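Local coordinates for protein PHB depolymerase (Penicillium funiculosum, PDB 2D81) that hydrolyses the ester bonds of polyhydroxybutyrate, a biodegradable polyester, and holds a trimer of (R)-3-hydroxybutyrate in its ligand pocket, at residues A[99-104]-A[133-138]; A[257-262]-A[308-313]. All coordinates share one frame; numbering follows the deposited sequence.

Contact 1. Residues A[99-104]-A[133-138]. With RB3 ((1R)-3-{[(1R)-3-methoxy-1-methyl-3-oxopropyl]oxy}-1-methyl-3-oxopropyl (3R)-3-hydroxybutanoate), chain C.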
# COMPACT_ATOMS: atom_id res chain seq x y z
N SER A 99 11.38 -13.92 6.00
CA SER A 99 11.36 -15.38 5.93
C SER A 99 10.74 -15.98 7.18
O SER A 99 10.28 -17.12 7.16
CB SER A 99 12.78 -15.93 5.73
OG SER A 99 13.56 -15.78 6.91
N SER A 100 10.71 -15.20 8.26
CA SER A 100 10.24 -15.68 9.56
C SER A 100 8.84 -15.17 9.88
O SER A 100 8.36 -15.30 11.00
CB SER A 100 11.20 -15.25 10.67
OG SER A 100 12.48 -15.83 10.49
N ASP A 101 8.19 -14.59 8.88
CA ASP A 101 6.83 -14.08 9.03
C ASP A 101 5.84 -15.25 9.03
O ASP A 101 5.73 -15.99 8.05
CB ASP A 101 6.54 -13.11 7.87
CG ASP A 101 5.17 -12.45 7.96
OD1 ASP A 101 4.98 -11.43 7.27
OD2 ASP A 101 4.29 -12.96 8.68
N THR A 102 5.15 -15.43 10.15
CA THR A 102 4.13 -16.47 10.25
C THR A 102 2.75 -15.87 10.48
O THR A 102 1.81 -16.56 10.88
CB THR A 102 4.45 -17.46 11.40
OG1 THR A 102 4.60 -16.74 12.63
CG2 THR A 102 5.72 -18.24 11.10
N THR A 103 2.63 -14.57 10.21
CA THR A 103 1.36 -13.87 10.30
C THR A 103 0.70 -13.81 8.93
O THR A 103 -0.49 -14.12 8.79
CB THR A 103 1.56 -12.45 10.83
OG1 THR A 103 2.14 -12.50 12.14
CG2 THR A 103 0.24 -11.71 10.88
N VAL A 104 1.47 -13.41 7.92
CA VAL A 104 1.05 -13.60 6.53
C VAL A 104 1.96 -14.65 5.90
O VAL A 104 1.57 -15.81 5.80
CB VAL A 104 1.13 -12.27 5.74
CG1 VAL A 104 0.70 -12.50 4.29
CG2 VAL A 104 0.21 -11.24 6.38
N ALA A 133 13.47 -11.92 9.17
CA ALA A 133 12.49 -10.86 9.46
C ALA A 133 11.11 -11.45 9.69
O ALA A 133 10.69 -12.38 8.99
CB ALA A 133 12.45 -9.86 8.31
N VAL A 134 10.40 -10.92 10.68
CA VAL A 134 9.03 -11.36 10.94
C VAL A 134 8.04 -10.41 10.28
O VAL A 134 8.40 -9.62 9.40
CB VAL A 134 8.74 -11.42 12.46
CG1 VAL A 134 9.70 -12.39 13.13
CG2 VAL A 134 8.86 -10.03 13.07
N HIS A 135 6.78 -10.48 10.70
CA HIS A 135 5.76 -9.57 10.20
C HIS A 135 5.96 -8.16 10.78
O HIS A 135 5.53 -7.87 11.90
CB HIS A 135 4.37 -10.08 10.56
CG HIS A 135 3.28 -9.44 9.77
ND1 HIS A 135 3.10 -9.69 8.42
CD2 HIS A 135 2.34 -8.53 10.11
CE1 HIS A 135 2.09 -8.96 7.98
NE2 HIS A 135 1.62 -8.25 8.98
N THR A 136 6.60 -7.30 10.00
CA THR A 136 6.91 -5.95 10.44
C THR A 136 7.38 -5.18 9.20
O THR A 136 7.78 -5.80 8.21
CB THR A 136 8.04 -5.97 11.50
OG1 THR A 136 8.16 -4.69 12.12
CG2 THR A 136 9.38 -6.33 10.85
N PHE A 137 7.33 -3.86 9.24
CA PHE A 137 7.85 -3.07 8.12
C PHE A 137 9.37 -3.00 8.22
O PHE A 137 9.90 -2.55 9.23
CB PHE A 137 7.28 -1.65 8.12
CG PHE A 137 7.47 -0.95 6.81
CD1 PHE A 137 6.45 -0.93 5.86
CD2 PHE A 137 8.69 -0.36 6.50
CE1 PHE A 137 6.65 -0.34 4.62
CE2 PHE A 137 8.90 0.23 5.25
CZ PHE A 137 7.87 0.24 4.31
N PRO A 138 10.08 -3.43 7.17
CA PRO A 138 11.55 -3.41 7.17
C PRO A 138 12.19 -2.06 6.85
O PRO A 138 11.99 -1.50 5.77
CB PRO A 138 11.90 -4.46 6.12
CG PRO A 138 10.82 -4.24 5.09
CD PRO A 138 9.56 -4.08 5.95
O1M RB3 C . -2.02 -9.63 11.43
C1A RB3 C . -2.27 -8.69 10.64
O1A RB3 C . -2.67 -7.55 10.96
C2A RB3 C . -2.07 -8.97 9.15
C3A RB3 C . -3.36 -8.72 8.36
C4A RB3 C . -3.09 -9.04 6.89
O3A RB3 C . -4.39 -9.57 8.86
C1B RB3 C . -5.61 -8.96 8.87
O1B RB3 C . -5.85 -8.01 8.13
C2B RB3 C . -6.67 -9.49 9.84
C3B RB3 C . -8.09 -9.00 9.51
C4B RB3 C . -8.56 -9.51 8.15
O3B RB3 C . -8.99 -9.49 10.51
C1C RB3 C . -9.05 -8.68 11.61
O1C RB3 C . -8.04 -8.09 11.99
C2C RB3 C . -10.37 -8.53 12.36
C3C RB3 C . -10.23 -9.00 13.81
C4C RB3 C . -11.57 -8.87 14.54
O3C RB3 C . -9.78 -10.36 13.84
O HOH W 1 7.34 -10.16 6.72

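Contact 2. Residues A[257-262]-A[308-313]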
# COMPACT_ATOMS: atom_id res chain seq x y z
N ILE A 257 6.02 13.29 -3.78
CA ILE A 257 5.09 13.41 -2.66
C ILE A 257 4.69 12.01 -2.20
O ILE A 257 4.46 11.12 -3.03
CB ILE A 257 3.82 14.20 -3.09
CG1 ILE A 257 4.20 15.64 -3.44
CG2 ILE A 257 2.78 14.17 -1.98
CD1 ILE A 257 3.04 16.48 -3.97
N ILE A 258 4.62 11.80 -0.89
CA ILE A 258 4.12 10.54 -0.36
C ILE A 258 2.77 10.80 0.30
O ILE A 258 2.67 11.58 1.25
CB ILE A 258 5.06 9.94 0.71
CG1 ILE A 258 6.50 9.87 0.20
CG2 ILE A 258 4.57 8.55 1.10
CD1 ILE A 258 6.71 8.94 -0.99
N LEU A 259 1.72 10.15 -0.21
CA LEU A 259 0.39 10.27 0.38
C LEU A 259 0.16 9.14 1.37
O LEU A 259 0.39 7.97 1.05
CB LEU A 259 -0.68 10.22 -0.71
CG LEU A 259 -2.15 10.13 -0.27
CD1 LEU A 259 -2.55 11.39 0.49
CD2 LEU A 259 -3.03 9.95 -1.50
N TYR A 260 -0.28 9.49 2.58
CA TYR A 260 -0.53 8.50 3.63
C TYR A 260 -2.00 8.49 4.07
O TYR A 260 -2.36 9.15 5.04
CB TYR A 260 0.32 8.77 4.87
CG TYR A 260 1.82 8.69 4.69
CD1 TYR A 260 2.58 9.83 4.39
CD2 TYR A 260 2.49 7.48 4.85
CE1 TYR A 260 3.97 9.76 4.26
CE2 TYR A 260 3.88 7.40 4.72
CZ TYR A 260 4.61 8.54 4.42
OH TYR A 260 5.98 8.46 4.29
N PRO A 261 -2.86 7.74 3.36
CA PRO A 261 -4.27 7.69 3.76
C PRO A 261 -4.36 6.98 5.11
O PRO A 261 -3.48 6.18 5.45
CB PRO A 261 -4.92 6.87 2.65
CG PRO A 261 -3.99 7.08 1.46
CD PRO A 261 -2.64 7.00 2.11
N GLN A 262 -5.40 7.24 5.89
CA GLN A 262 -5.50 6.65 7.22
C GLN A 262 -6.79 5.87 7.43
O GLN A 262 -7.88 6.39 7.19
CB GLN A 262 -5.41 7.74 8.30
CG GLN A 262 -4.13 8.57 8.28
CD GLN A 262 -2.88 7.73 8.51
OE1 GLN A 262 -2.84 6.89 9.40
NE2 GLN A 262 -1.86 7.98 7.71
N GLY A 308 -9.65 9.00 -5.25
CA GLY A 308 -10.14 10.36 -5.29
C GLY A 308 -9.11 11.34 -4.76
O GLY A 308 -8.95 12.44 -5.29
N GLN A 309 -8.41 10.92 -3.71
CA GLN A 309 -7.30 11.70 -3.17
C GLN A 309 -6.22 11.87 -4.23
O GLN A 309 -5.70 12.97 -4.44
CB GLN A 309 -6.72 11.00 -1.94
CG GLN A 309 -7.65 11.01 -0.73
CD GLN A 309 -7.12 10.19 0.42
OE1 GLN A 309 -5.91 9.97 0.52
NE2 GLN A 309 -8.01 9.76 1.32
N VAL A 310 -5.88 10.77 -4.90
CA VAL A 310 -4.85 10.81 -5.93
C VAL A 310 -5.25 11.76 -7.06
O VAL A 310 -4.44 12.57 -7.52
CB VAL A 310 -4.60 9.41 -6.51
CG1 VAL A 310 -3.73 9.50 -7.76
CG2 VAL A 310 -3.93 8.54 -5.46
N LYS A 311 -6.49 11.64 -7.52
CA LYS A 311 -6.97 12.45 -8.63
C LYS A 311 -6.85 13.94 -8.30
O LYS A 311 -6.52 14.75 -9.17
CB LYS A 311 -8.43 12.12 -8.93
CG LYS A 311 -8.70 10.67 -9.33
CD LYS A 311 -8.44 10.41 -10.80
CE LYS A 311 -8.90 9.01 -11.18
NZ LYS A 311 -8.79 8.75 -12.64
N GLN A 312 -7.13 14.29 -7.05
CA GLN A 312 -7.05 15.68 -6.61
C GLN A 312 -5.60 16.17 -6.66
O GLN A 312 -5.32 17.25 -7.18
CB GLN A 312 -7.60 15.81 -5.19
CG GLN A 312 -7.39 17.18 -4.53
CD GLN A 312 -7.96 18.34 -5.34
OE1 GLN A 312 -8.78 18.14 -6.23
NE2 GLN A 312 -7.52 19.55 -5.01
N ILE A 313 -4.69 15.37 -6.12
CA ILE A 313 -3.28 15.76 -6.08
C ILE A 313 -2.69 15.96 -7.48
O ILE A 313 -1.93 16.90 -7.69
CB ILE A 313 -2.45 14.71 -5.32
CG1 ILE A 313 -2.82 14.74 -3.83
CG2 ILE A 313 -0.96 14.98 -5.51
CD1 ILE A 313 -2.26 13.59 -3.02

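Contact 1. Residues A[99-104]-A[133-138]
T103 lies over one face of the H135 imidazole, and D101 meets the ring at its edge. The T103 methyl, CG2, makes a CH-pi contact, 4.0 Å from the H135 ring centroid and 14° off its normal. T103 CB sits beside it, 3.6 Å from H135 CG. V104 approaches obliquely, with V104 CG2 3.4 Å from H135 CE1. At the edge, H135 ND1 donates to D101 OD1 over 2.8 Å. The bond is fairly straight, and OD1 lies in the ring plane. The nitrogen meets OD1 on its syn side but tilted out of the carboxylate plane, and the carboxylate is turned 64° from the ring. D101 CG is anti to its backbone N (chi1 -177°), which carries the carboxylate alongside H135.

The other oxygen, D101 OD2, is gripped by two backbone donors, T103 N at 2.8 Å and V104 N at 3.0 Å. T103 N closes an Asx turn, and V104 N extends it to an Asx motif; together they fix the rotation of the carboxylate. A water donates to both D101 OD1 and V134 O, tying the aspartate to the other loop a second time. The backbones are also joined directly, by S100 N donating to A133 O. Beyond the ring, H135 NE2 is 3.8 Å from C2A of the bound trimer RB3, while T103 CG2 touches its O1M. Further round the pocket, W287 hydrogen-bonds the trimer. The paired Asp and His on loops of an alpha/beta-hydrolase sheet, beside an ester ligand, are consistent with the acid-histidine part of a serine-hydrolase active site.

Contact 2. Residues A[257-262]-A[308-313]
L259 points from its strand toward helix 308-313, where its branches meet Q309, V310 and I313. From CB the chain runs to CG, anti to the backbone N (chi1 171°), and L259 CG comes within 3.8 Å of Q309 OE1. L259 CD1 is 3.6 Å from Q309 OE1 and also touches the CD1 tip of I313. CD2 meets more of the helix than CD1 does. L259 CD2 lies 3.5 Å from Q309 OE1 and 3.9 Å from Q309 CB. Further along the helix, L259 CD2 is also 4.0 Å from I313 CD1 and 4.3 Å from V310 CG2.

This is strand-to-helix packing in an alpha/beta-hydrolase fold. Strand 256-260 is an inner strand of the main mixed sheet, and helix 301-314 packs against it. The segment axes are 10.5 Å apart and run roughly antiparallel, at 152°. V310 also rests on V225 of the adjacent strand.

Q309 crosses L259 at about a right angle, its chain extended beyond CG. P261 packs against the same glutamine, and P261 CG lies 3.6 Å from Q309 OE1. The two ends of this amide fare differently. NE2 donates to the carbonyl oxygen of Y197, but OE1 is buried against L259 and P261 with no polar partner in the model. No hydrogen bond joins the two segments. F191, on strand 187-192, touches both L259 and Q309.

Contacts 1 and 2 lie on opposite sides of the chain's centre, with their own centres 27 Å apart. They do not touch; their nearest atoms are about 8 Å apart. They follow in series, contact 1 closing before contact 2 opens. The main eight-stranded sheet relates them. Residues 99-104 follow strand 92-98, which lies next to the edge strand 125-130. Residues 133-138 come soon after that edge strand. Strand 256-260 lies in the other half of the sheet, with strands 13-18, 39-43 and 221-227 between it and 92-98. Contact 1 thus shapes part of the ligand pocket in loops beyond the strands, while contact 2 belongs to the buried sheet-helix core.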